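Local coordinates for ABC transporter periplasmic peptide-binding protein (Pseudoalteromonas, PDB 4QFK) that probably binds short peptides in the periplasm and delivers them to an ABC transporter, at residues N43-T48 and I119-R124; L78-K83 and T94-V99; Q150-I155 and V163-F168. All coordinates share one frame; numbering follows the deposited sequence.

The three contacts lie in one lobe, on the same side of the chain's centre. Contact 1 ties the loop before helix 50-60 to helix 115-126. Contact 2 falls within the sequence that contact 1 brackets. It pairs strands 79-84 and 90-95, while contact 3 comes later and pairs 152-159 with 162-167. These two hairpins form a four-stranded antiparallel sheet, joined where 90-95 meets 162-167. The centres of contacts 2 and 3 are 18 Å apart. Contacts 1 and 3 touch directly, through Ile119 and Phe122 on Val163, Ile155 and Phe165. Helix 115-126 therefore joins the sheet to the loop 43-48, uniting early and later parts of the chain.

Contact 1. Residues N43-T48 and I119-R124; sequences NPQVTT and IFTFSR
Gln45 reaches Thr121 because its CG stands opposite its own carbonyl carbon (chi1 -69°) and the chain beyond is extended. Arg124 is instead bent at chi2 and chi3, and its guanidinium ends beside Asn43 and Gln45. The loop is shaped by an Asx turn. Asn43 OD1 accepts from Gln45 N at 2.8 Å, with the donor well above the carbonyl plane. The Asn43 amide serves a second time: ND2 gives a nearly straight bond of 3.1 Å to Gln45 OE1 (171° at the hydrogen). This bond fixes which way the Gln45 amide is turned, with NE2 facing the helix. NE2 then donates to Thr121 O at 2.9 Å. The oxygen lies in the amide plane of Gln45, but NE2 sits above the plane of the Thr121 carbonyl and off its lone pairs. The angle at the hydrogen is 142°.

Asn43 ND2 and Arg124 NH2 approach to 2.9 Å. Both are donors, so they do not bond to each other. Asp204 explains the closeness, since its OD1 accepts from Asn43 ND2 and forms a salt bridge with Arg124 NH2. The carboxylate would offset the arginine charge in this buried place. The contact thus joins the loop after strand 31-35 to helix 115-126 by polar groups. Val46 adds a looser touch, with CG1 4.3 Å from Arg124 NH1. On the helix, Thr121 CG2 lies over the centre of the Phe122 ring and also comes within 3.6 Å of Gln45 NE2.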
loop_
_atom_site.group_PDB
_atom_site.type_symbol
_atom_site.label_atom_id
_atom_site.label_comp_id
_atom_site.label_asym_id
_atom_site.label_seq_id
_atom_site.Cartn_x
_atom_site.Cartn_y
_atom_site.Cartn_z
ATOM N N ASN A 43 11.803 -5.909 11.889
ATOM C CA ASN A 43 10.466 -5.718 12.461
ATOM C C ASN A 43 9.644 -4.762 11.586
ATOM O O ASN A 43 9.987 -3.594 11.448
ATOM C CB ASN A 43 10.584 -5.205 13.898
ATOM C CG ASN A 43 9.253 -4.793 14.499
ATOM O OD1 ASN A 43 8.190 -5.000 13.914
ATOM N ND2 ASN A 43 9.311 -4.196 15.684
ATOM N N PRO A 44 8.561 -5.276 10.975
ATOM C CA PRO A 44 7.706 -4.513 10.051
ATOM C C PRO A 44 7.167 -3.251 10.681
ATOM O O PRO A 44 6.857 -2.310 9.969
ATOM C CB PRO A 44 6.538 -5.469 9.776
ATOM C CG PRO A 44 7.100 -6.816 9.975
ATOM C CD PRO A 44 8.111 -6.671 11.104
ATOM N N GLN A 45 7.067 -3.227 12.000
ATOM C CA GLN A 45 6.452 -2.091 12.672
ATOM C C GLN A 45 7.173 -0.785 12.423
ATOM O O GLN A 45 6.546 0.272 12.436
ATOM C CB GLN A 45 6.398 -2.292 14.181
ATOM C CG GLN A 45 5.457 -3.346 14.672
ATOM C CD GLN A 45 5.482 -3.392 16.178
ATOM O OE1 GLN A 45 6.546 -3.227 16.789
ATOM N NE2 GLN A 45 4.313 -3.562 16.793
ATOM N N VAL A 46 8.488 -0.854 12.247
ATOM C CA VAL A 46 9.297 0.357 12.239
ATOM C C VAL A 46 9.663 0.883 10.848
ATOM O O VAL A 46 10.485 1.779 10.744
ATOM C CB VAL A 46 10.585 0.218 13.112
ATOM C CG1 VAL A 46 10.228 -0.244 14.523
ATOM C CG2 VAL A 46 11.656 -0.714 12.448
ATOM N N THR A 47 9.051 0.348 9.791
ATOM C CA THR A 47 9.379 0.804 8.433
ATOM C C THR A 47 8.282 0.596 7.389
ATOM O O THR A 47 7.547 -0.391 7.434
ATOM C CB THR A 47 10.673 0.124 7.913
ATOM O OG1 THR A 47 10.958 0.583 6.588
ATOM C CG2 THR A 47 10.534 -1.392 7.886
ATOM N N THR A 48 8.185 1.514 6.429
ATOM C CA THR A 48 7.313 1.304 5.264
ATOM C C THR A 48 8.109 1.030 3.990
ATOM O O THR A 48 7.536 1.005 2.897
ATOM C CB THR A 48 6.359 2.499 4.986
ATOM O OG1 THR A 48 7.127 3.656 4.617
ATOM C CG2 THR A 48 5.486 2.821 6.201
ATOM N N ILE A 119 -0.814 -7.667 23.406
ATOM C CA ILE A 119 -0.858 -6.461 24.209
ATOM C C ILE A 119 0.475 -5.739 24.140
ATOM O O ILE A 119 0.521 -4.529 23.898
ATOM C CB ILE A 119 -1.249 -6.788 25.677
ATOM C CG1 ILE A 119 -2.711 -7.254 25.738
ATOM C CG2 ILE A 119 -1.030 -5.575 26.601
ATOM C CD1 ILE A 119 -3.189 -7.581 27.123
ATOM N N PHE A 120 1.559 -6.489 24.325
ATOM C CA PHE A 120 2.884 -5.922 24.163
ATOM C C PHE A 120 3.052 -5.359 22.765
ATOM O O PHE A 120 3.466 -4.215 22.595
ATOM C CB PHE A 120 3.991 -6.946 24.410
ATOM C CG PHE A 120 5.337 -6.478 23.917
ATOM C CD1 PHE A 120 6.080 -5.565 24.655
ATOM C CD2 PHE A 120 5.823 -6.885 22.691
ATOM C CE1 PHE A 120 7.305 -5.098 24.196
ATOM C CE2 PHE A 120 7.047 -6.414 22.216
ATOM C CZ PHE A 120 7.790 -5.522 22.973
ATOM N N THR A 121 2.725 -6.176 21.769
ATOM C CA THR A 121 3.006 -5.846 20.375
ATOM C C THR A 121 2.346 -4.543 19.943
ATOM O O THR A 121 2.983 -3.705 19.331
ATOM C CB THR A 121 2.548 -6.969 19.413
ATOM O OG1 THR A 121 3.346 -8.145 19.610
ATOM C CG2 THR A 121 2.665 -6.526 17.955
ATOM N N PHE A 122 1.068 -4.369 20.261
ATOM C CA PHE A 122 0.341 -3.224 19.743
ATOM C C PHE A 122 0.414 -2.015 20.653
ATOM O O PHE A 122 0.412 -0.884 20.177
ATOM C CB PHE A 122 -1.071 -3.615 19.326
ATOM C CG PHE A 122 -1.090 -4.590 18.176
ATOM C CD1 PHE A 122 -0.868 -4.150 16.869
ATOM C CD2 PHE A 122 -1.269 -5.936 18.397
ATOM C CE1 PHE A 122 -0.831 -5.030 15.803
ATOM C CE2 PHE A 122 -1.256 -6.835 17.339
ATOM C CZ PHE A 122 -1.028 -6.375 16.030
ATOM N N SER A 123 0.556 -2.235 21.955
ATOM C CA SER A 123 0.668 -1.103 22.858
ATOM C C SER A 123 2.013 -0.427 22.682
ATOM O O SER A 123 2.153 0.729 23.080
ATOM C CB SER A 123 0.440 -1.502 24.318
ATOM O OG SER A 123 1.495 -2.316 24.785
ATOM N N ARG A 124 2.993 -1.131 22.095
ATOM C CA ARG A 124 4.258 -0.485 21.712
ATOM C C ARG A 124 4.024 0.739 20.821
ATOM O O ARG A 124 4.746 1.735 20.915
ATOM C CB ARG A 124 5.218 -1.441 20.971
ATOM C CG ARG A 124 6.710 -1.180 21.270
ATOM C CD ARG A 124 7.611 -0.819 20.070
ATOM N NE ARG A 124 8.217 -1.996 19.460
ATOM C CZ ARG A 124 9.402 -2.047 18.844
ATOM N NH1 ARG A 124 10.189 -0.981 18.741
ATOM N NH2 ARG A 124 9.815 -3.202 18.334
#

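Contact 2. Residues L78-K83 and T94-V99; sequences LATDWK and TLRKGV
Thr80 lays its CG2 against the aliphatic part of Arg96, 3.4 Å from CG, and the two side chains cross at about a right angle. The threonine torsion explains this. Its OG1 falls between the backbone N and the carbonyl carbon (chi1 51°), which turns the methyl to Arg96 and the hydroxyl to Thr94. Thr80 OG1 is 3.7 Å from Thr94 CG2.

The two segments belong to the beta hairpin of strands 79-84 and 90-95. The pairing is antiparallel but interrupted. Ala79 and Leu95 form a non-hydrogen-bonded pair, and Asp81 and Thr94 a hydrogen-bonded one. The register slips by one between them. Thr80 and Asp81 therefore both face Thr94, which is a classic beta bulge, and the chain turns a corner at Thr80. Both bulge residues bond to the Thr94 backbone. Its O accepts from Thr80 N at 2.9 Å, and its N donates to Asp81 O at 2.7 Å. Beyond the bulge, Arg96 N donates to Leu78 O at 2.9 Å, although both residues are outside the regular strands.

Side chains sort by face. Ala79 and Leu95 share the apolar one, where Leu95 packs on Ala115 and Val118 of helix 115-126. Asp81 and Thr94 share the other, with their CB atoms 3.6 Å apart. Past the strand ends, Leu78 CD2 meets Val99 CG1 at 3.9 Å, and Leu78 also rests on Trp233. Asp81 turns its carboxylate to its own strand instead, and OD2 makes a salt bridge of 3.6 Å with Lys83 NZ. The chemistry implies that backbone bonds hold this hairpin edge together, with apolar packing on one face and polar groups on the other.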
loop_
_atom_site.group_PDB
_atom_site.type_symbol
_atom_site.label_atom_id
_atom_site.label_comp_id
_atom_site.label_asym_id
_atom_site.label_seq_id
_atom_site.Cartn_x
_atom_site.Cartn_y
_atom_site.Cartn_z
ATOM N N LEU A 78 -3.989 -15.552 13.520
ATOM C CA LEU A 78 -3.594 -15.812 14.896
ATOM C C LEU A 78 -4.819 -15.620 15.793
ATOM O O LEU A 78 -4.874 -16.149 16.892
ATOM C CB LEU A 78 -2.449 -14.908 15.348
ATOM C CG LEU A 78 -1.022 -15.341 15.001
ATOM C CD1 LEU A 78 -0.010 -14.461 15.704
ATOM C CD2 LEU A 78 -0.770 -16.805 15.314
ATOM N N ALA A 79 -5.789 -14.850 15.310
ATOM C CA ALA A 79 -7.089 -14.712 15.968
ATOM C C ALA A 79 -8.076 -15.668 15.318
ATOM O O ALA A 79 -8.163 -15.743 14.091
ATOM C CB ALA A 79 -7.606 -13.297 15.885
ATOM N N THR A 80 -8.801 -16.419 16.134
ATOM C CA THR A 80 -9.777 -17.351 15.592
ATOM C C THR A 80 -11.122 -16.652 15.495
ATOM O O THR A 80 -11.960 -17.001 14.674
ATOM C CB THR A 80 -9.890 -18.604 16.463
ATOM O OG1 THR A 80 -10.098 -18.211 17.823
ATOM C CG2 THR A 80 -8.602 -19.390 16.387
ATOM N N ASP A 81 -11.298 -15.630 16.322
ATOM C CA ASP A 81 -12.566 -14.933 16.405
ATOM C C ASP A 81 -12.369 -13.459 16.713
ATOM O O ASP A 81 -11.474 -13.089 17.471
ATOM C CB ASP A 81 -13.403 -15.569 17.504
ATOM C CG ASP A 81 -14.785 -15.897 17.043
ATOM O OD1 ASP A 81 -14.926 -16.273 15.859
ATOM O OD2 ASP A 81 -15.728 -15.776 17.860
ATOM N N TRP A 82 -13.203 -12.613 16.131
ATOM C CA TRP A 82 -13.176 -11.194 16.475
ATOM C C TRP A 82 -14.603 -10.639 16.517
ATOM O O TRP A 82 -15.442 -10.955 15.668
ATOM C CB TRP A 82 -12.307 -10.394 15.503
ATOM C CG TRP A 82 -12.745 -10.566 14.108
ATOM C CD1 TRP A 82 -13.542 -9.730 13.389
ATOM C CD2 TRP A 82 -12.450 -11.676 13.259
ATOM N NE1 TRP A 82 -13.759 -10.250 12.135
ATOM C CE2 TRP A 82 -13.097 -11.444 12.031
ATOM C CE3 TRP A 82 -11.704 -12.848 13.422
ATOM C CZ2 TRP A 82 -13.011 -12.331 10.965
ATOM C CZ3 TRP A 82 -11.625 -13.735 12.361
ATOM C CH2 TRP A 82 -12.277 -13.472 11.149
ATOM N N LYS A 83 -14.876 -9.816 17.518
ATOM C CA LYS A 83 -16.213 -9.291 17.716
ATOM C C LYS A 83 -16.140 -7.809 17.980
ATOM O O LYS A 83 -15.403 -7.369 18.863
ATOM C CB LYS A 83 -16.887 -10.010 18.890
ATOM C CG LYS A 83 -17.277 -11.464 18.572
ATOM C CD LYS A 83 -17.443 -12.314 19.840
ATOM C CE LYS A 83 -17.615 -13.800 19.507
ATOM N NZ LYS A 83 -17.599 -14.694 20.719
ATOM N N THR A 94 -10.429 -13.435 19.984
ATOM C CA THR A 94 -10.145 -14.697 20.631
ATOM C C THR A 94 -8.919 -15.233 19.920
ATOM O O THR A 94 -8.792 -15.066 18.707
ATOM C CB THR A 94 -11.317 -15.665 20.478
ATOM O OG1 THR A 94 -12.484 -15.077 21.060
ATOM C CG2 THR A 94 -11.028 -16.981 21.184
ATOM N N LEU A 95 -8.013 -15.870 20.654
ATOM C CA LEU A 95 -6.711 -16.219 20.088
ATOM C C LEU A 95 -6.435 -17.726 19.949
ATOM O O LEU A 95 -6.652 -18.500 20.878
ATOM C CB LEU A 95 -5.579 -15.534 20.881
ATOM C CG LEU A 95 -5.636 -14.008 20.999
ATOM C CD1 LEU A 95 -4.628 -13.476 22.001
ATOM C CD2 LEU A 95 -5.436 -13.342 19.640
ATOM N N ARG A 96 -5.915 -18.113 18.785
ATOM C CA ARG A 96 -5.487 -19.481 18.524
ATOM C C ARG A 96 -4.683 -20.054 19.694
ATOM O O ARG A 96 -3.788 -19.398 20.215
ATOM C CB ARG A 96 -4.629 -19.536 17.249
ATOM C CG ARG A 96 -5.308 -20.181 16.061
ATOM C CD ARG A 96 -4.334 -20.739 15.047
ATOM N NE ARG A 96 -4.365 -22.198 15.051
ATOM C CZ ARG A 96 -5.130 -22.921 14.233
ATOM N NH1 ARG A 96 -5.115 -24.249 14.292
ATOM N NH2 ARG A 96 -5.900 -22.309 13.339
ATOM N N LYS A 97 -4.999 -21.278 20.099
ATOM C CA LYS A 97 -4.199 -21.979 21.092
ATOM C C LYS A 97 -3.071 -22.748 20.416
ATOM O O LYS A 97 -3.136 -23.044 19.226
ATOM C CB LYS A 97 -5.071 -22.946 21.905
ATOM C CG LYS A 97 -5.877 -22.277 23.025
ATOM C CD LYS A 97 -5.443 -22.793 24.410
ATOM C CE LYS A 97 -3.906 -22.990 24.493
ATOM N NZ LYS A 97 -3.401 -23.618 25.772
ATOM N N GLY A 98 -2.027 -23.054 21.174
ATOM C CA GLY A 98 -1.011 -23.980 20.714
ATOM C C GLY A 98 0.001 -23.377 19.765
ATOM O O GLY A 98 0.779 -24.108 19.141
ATOM N N VAL A 99 -0.005 -22.048 19.644
ATOM C CA VAL A 99 0.924 -21.382 18.722
ATOM C C VAL A 99 2.281 -21.125 19.373
ATOM O O VAL A 99 2.366 -20.496 20.432
ATOM C CB VAL A 99 0.340 -20.064 18.137
ATOM C CG1 VAL A 99 1.357 -19.419 17.227
ATOM C CG2 VAL A 99 -0.985 -20.329 17.389
#

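Contact 3. Residues Q150-I155 and V163-F168; sequences QLIRKI and VRFELF
This is a two-stranded antiparallel pairing, the hairpin of strands 152-159 and 162-167, at the outer edge of a four-stranded sheet. It begins where helix 148-151 gives way to strand at Ile152. There Phe168 N donates to Leu151 O at 3.0 Å, nearly along the C=O axis. Next comes a classic beta bulge, with Arg153 and Lys154 both opposite Glu166. Glu166 O takes two donors, Arg153 N at 2.7 Å and Lys154 N at 3.3 Å. Glu166 N returns a bond to Lys154 O.

The bulge helps to point Arg153 across the pair. With CG opposite the backbone N (chi1 -157°), its chain passes over one face of the Phe168 ring. Arg153 CG lies 3.4 Å from the centroid of the Phe168 ring, a CH-pi contact. The guanidinium continues beside Glu166, whose CB lies over one of its faces. Arg153 NH1 and Glu166 OE2 stay 4.2 Å apart, beyond a salt bridge. Glu166 OE1 bonds instead to Ser90 OG.

The opposite face is apolar. Ile155 runs alongside Phe165 and sets CD1 over the ring face, 4.0 Å from the centroid. Ile152 CD1 comes to the edge of the same ring, near its plane. Ile152 CD1 is also tightly packed against Leu167 CD2, at 3.4 Å.

Phe174 of helix 174-177 packs against Leu151, Ile152, Phe165 and Leu167. Phe126 and Ala115 of helix 115-126 pack against Ile152 and Val163 respectively. Backbone bonds from Val163, Phe165 and Leu167 join strand 162-167 to strand 90-95 and its turn.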
loop_
_atom_site.group_PDB
_atom_site.type_symbol
_atom_site.label_atom_id
_atom_site.label_comp_id
_atom_site.label_asym_id
_atom_site.label_seq_id
_atom_site.Cartn_x
_atom_site.Cartn_y
_atom_site.Cartn_z
ATOM N N GLN A 150 -3.133 6.725 17.507
ATOM C CA GLN A 150 -3.938 7.699 18.243
ATOM C C GLN A 150 -5.336 7.148 18.498
ATOM O O GLN A 150 -6.100 7.711 19.281
ATOM C CB GLN A 150 -4.020 9.039 17.491
ATOM C CG GLN A 150 -2.735 9.865 17.525
ATOM C CD GLN A 150 -2.869 11.231 16.843
ATOM O OE1 GLN A 150 -3.370 12.192 17.438
ATOM N NE2 GLN A 150 -2.411 11.321 15.589
ATOM N N LEU A 151 -5.655 6.038 17.830
ATOM C CA LEU A 151 -6.970 5.423 17.923
ATOM C C LEU A 151 -7.087 4.484 19.119
ATOM O O LEU A 151 -8.096 4.512 19.823
ATOM C CB LEU A 151 -7.318 4.681 16.632
ATOM C CG LEU A 151 -8.648 3.930 16.576
ATOM C CD1 LEU A 151 -9.822 4.902 16.696
ATOM C CD2 LEU A 151 -8.749 3.111 15.294
ATOM N N ILE A 152 -6.072 3.649 19.347
ATOM C CA ILE A 152 -6.145 2.670 20.423
ATOM C C ILE A 152 -5.946 3.359 21.753
ATOM O O ILE A 152 -4.906 3.965 21.993
ATOM C CB ILE A 152 -5.090 1.547 20.323
ATOM C CG1 ILE A 152 -5.146 0.842 18.967
ATOM C CG2 ILE A 152 -5.279 0.526 21.457
ATOM C CD1 ILE A 152 -6.438 0.114 18.740
ATOM N N ARG A 153 -6.951 3.232 22.614
ATOM C CA ARG A 153 -6.935 3.786 23.955
ATOM C C ARG A 153 -6.242 2.847 24.940
ATOM O O ARG A 153 -5.467 3.279 25.806
ATOM C CB ARG A 153 -8.377 4.018 24.405
ATOM C CG ARG A 153 -8.539 5.062 25.489
ATOM C CD ARG A 153 -9.887 4.931 26.190
ATOM N NE ARG A 153 -9.778 4.162 27.429
ATOM C CZ ARG A 153 -10.699 3.310 27.869
ATOM N NH1 ARG A 153 -11.802 3.099 27.161
ATOM N NH2 ARG A 153 -10.508 2.668 29.012
ATOM N N LYS A 154 -6.534 1.560 24.811
ATOM C CA LYS A 154 -6.021 0.546 25.731
ATOM C C LYS A 154 -6.220 -0.835 25.135
ATOM O O LYS A 154 -7.061 -1.025 24.259
ATOM C CB LYS A 154 -6.793 0.600 27.052
ATOM C CG LYS A 154 -6.083 1.301 28.195
ATOM C CD LYS A 154 -4.966 0.449 28.796
ATOM C CE LYS A 154 -4.396 1.093 30.068
ATOM N NZ LYS A 154 -4.358 2.587 29.958
ATOM N N ILE A 155 -5.480 -1.820 25.631
ATOM C CA ILE A 155 -5.759 -3.200 25.240
ATOM C C ILE A 155 -5.857 -4.059 26.481
ATOM O O ILE A 155 -4.925 -4.138 27.275
ATOM C CB ILE A 155 -4.696 -3.793 24.287
ATOM C CG1 ILE A 155 -4.292 -2.769 23.224
ATOM C CG2 ILE A 155 -5.227 -5.063 23.664
ATOM C CD1 ILE A 155 -3.199 -3.256 22.279
ATOM N N VAL A 163 -8.480 -10.965 23.983
ATOM C CA VAL A 163 -7.906 -9.641 24.164
ATOM C C VAL A 163 -8.899 -8.619 23.625
ATOM O O VAL A 163 -9.563 -8.872 22.613
ATOM C CB VAL A 163 -6.537 -9.557 23.409
ATOM C CG1 VAL A 163 -6.655 -8.756 22.130
ATOM C CG2 VAL A 163 -5.455 -8.999 24.294
ATOM N N ARG A 164 -9.040 -7.486 24.303
ATOM C CA ARG A 164 -9.982 -6.473 23.844
ATOM C C ARG A 164 -9.302 -5.146 23.604
ATOM O O ARG A 164 -8.696 -4.588 24.512
ATOM C CB ARG A 164 -11.124 -6.291 24.845
ATOM C CG ARG A 164 -12.103 -5.182 24.478
ATOM C CD ARG A 164 -13.320 -5.127 25.439
ATOM N NE ARG A 164 -12.949 -4.948 26.841
ATOM C CZ ARG A 164 -12.990 -5.924 27.747
ATOM N NH1 ARG A 164 -13.390 -7.140 27.390
ATOM N NH2 ARG A 164 -12.631 -5.687 29.007
ATOM N N PHE A 165 -9.402 -4.655 22.371
ATOM C CA PHE A 165 -8.914 -3.329 22.017
ATOM C C PHE A 165 -10.015 -2.324 22.315
ATOM O O PHE A 165 -11.139 -2.459 21.816
ATOM C CB PHE A 165 -8.579 -3.241 20.521
ATOM C CG PHE A 165 -7.282 -3.912 20.124
ATOM C CD1 PHE A 165 -7.116 -5.281 20.260
ATOM C CD2 PHE A 165 -6.240 -3.161 19.570
ATOM C CE1 PHE A 165 -5.916 -5.896 19.882
ATOM C CE2 PHE A 165 -5.044 -3.752 19.187
ATOM C CZ PHE A 165 -4.881 -5.132 19.342
ATOM N N GLU A 166 -9.693 -1.324 23.127
ATOM C CA GLU A 166 -10.588 -0.205 23.352
ATOM C C GLU A 166 -10.113 0.984 22.521
ATOM O O GLU A 166 -8.939 1.369 22.572
ATOM C CB GLU A 166 -10.659 0.143 24.844
ATOM C CG GLU A 166 -10.886 -1.074 25.767
ATOM C CD GLU A 166 -12.293 -1.172 26.368
ATOM O OE1 GLU A 166 -13.270 -1.392 25.616
ATOM O OE2 GLU A 166 -12.418 -1.064 27.608
ATOM N N LEU A 167 -11.025 1.542 21.732
ATOM C CA LEU A 167 -10.723 2.664 20.842
ATOM C C LEU A 167 -11.403 3.957 21.297
ATOM O O LEU A 167 -12.554 3.937 21.759
ATOM C CB LEU A 167 -11.207 2.334 19.435
ATOM C CG LEU A 167 -11.229 0.861 19.036
ATOM C CD1 LEU A 167 -11.839 0.684 17.644
ATOM C CD2 LEU A 167 -9.827 0.289 19.094
ATOM N N PHE A 168 -10.710 5.082 21.155
ATOM C CA PHE A 168 -11.298 6.377 21.513
ATOM C C PHE A 168 -12.587 6.674 20.734
ATOM O O PHE A 168 -13.428 7.457 21.187
ATOM C CB PHE A 168 -10.298 7.522 21.314
ATOM C CG PHE A 168 -9.149 7.512 22.285
ATOM C CD1 PHE A 168 -9.275 8.077 23.539
ATOM C CD2 PHE A 168 -7.938 6.951 21.938
ATOM C CE1 PHE A 168 -8.215 8.074 24.435
ATOM C CE2 PHE A 168 -6.877 6.953 22.835
ATOM C CZ PHE A 168 -7.025 7.516 24.084
#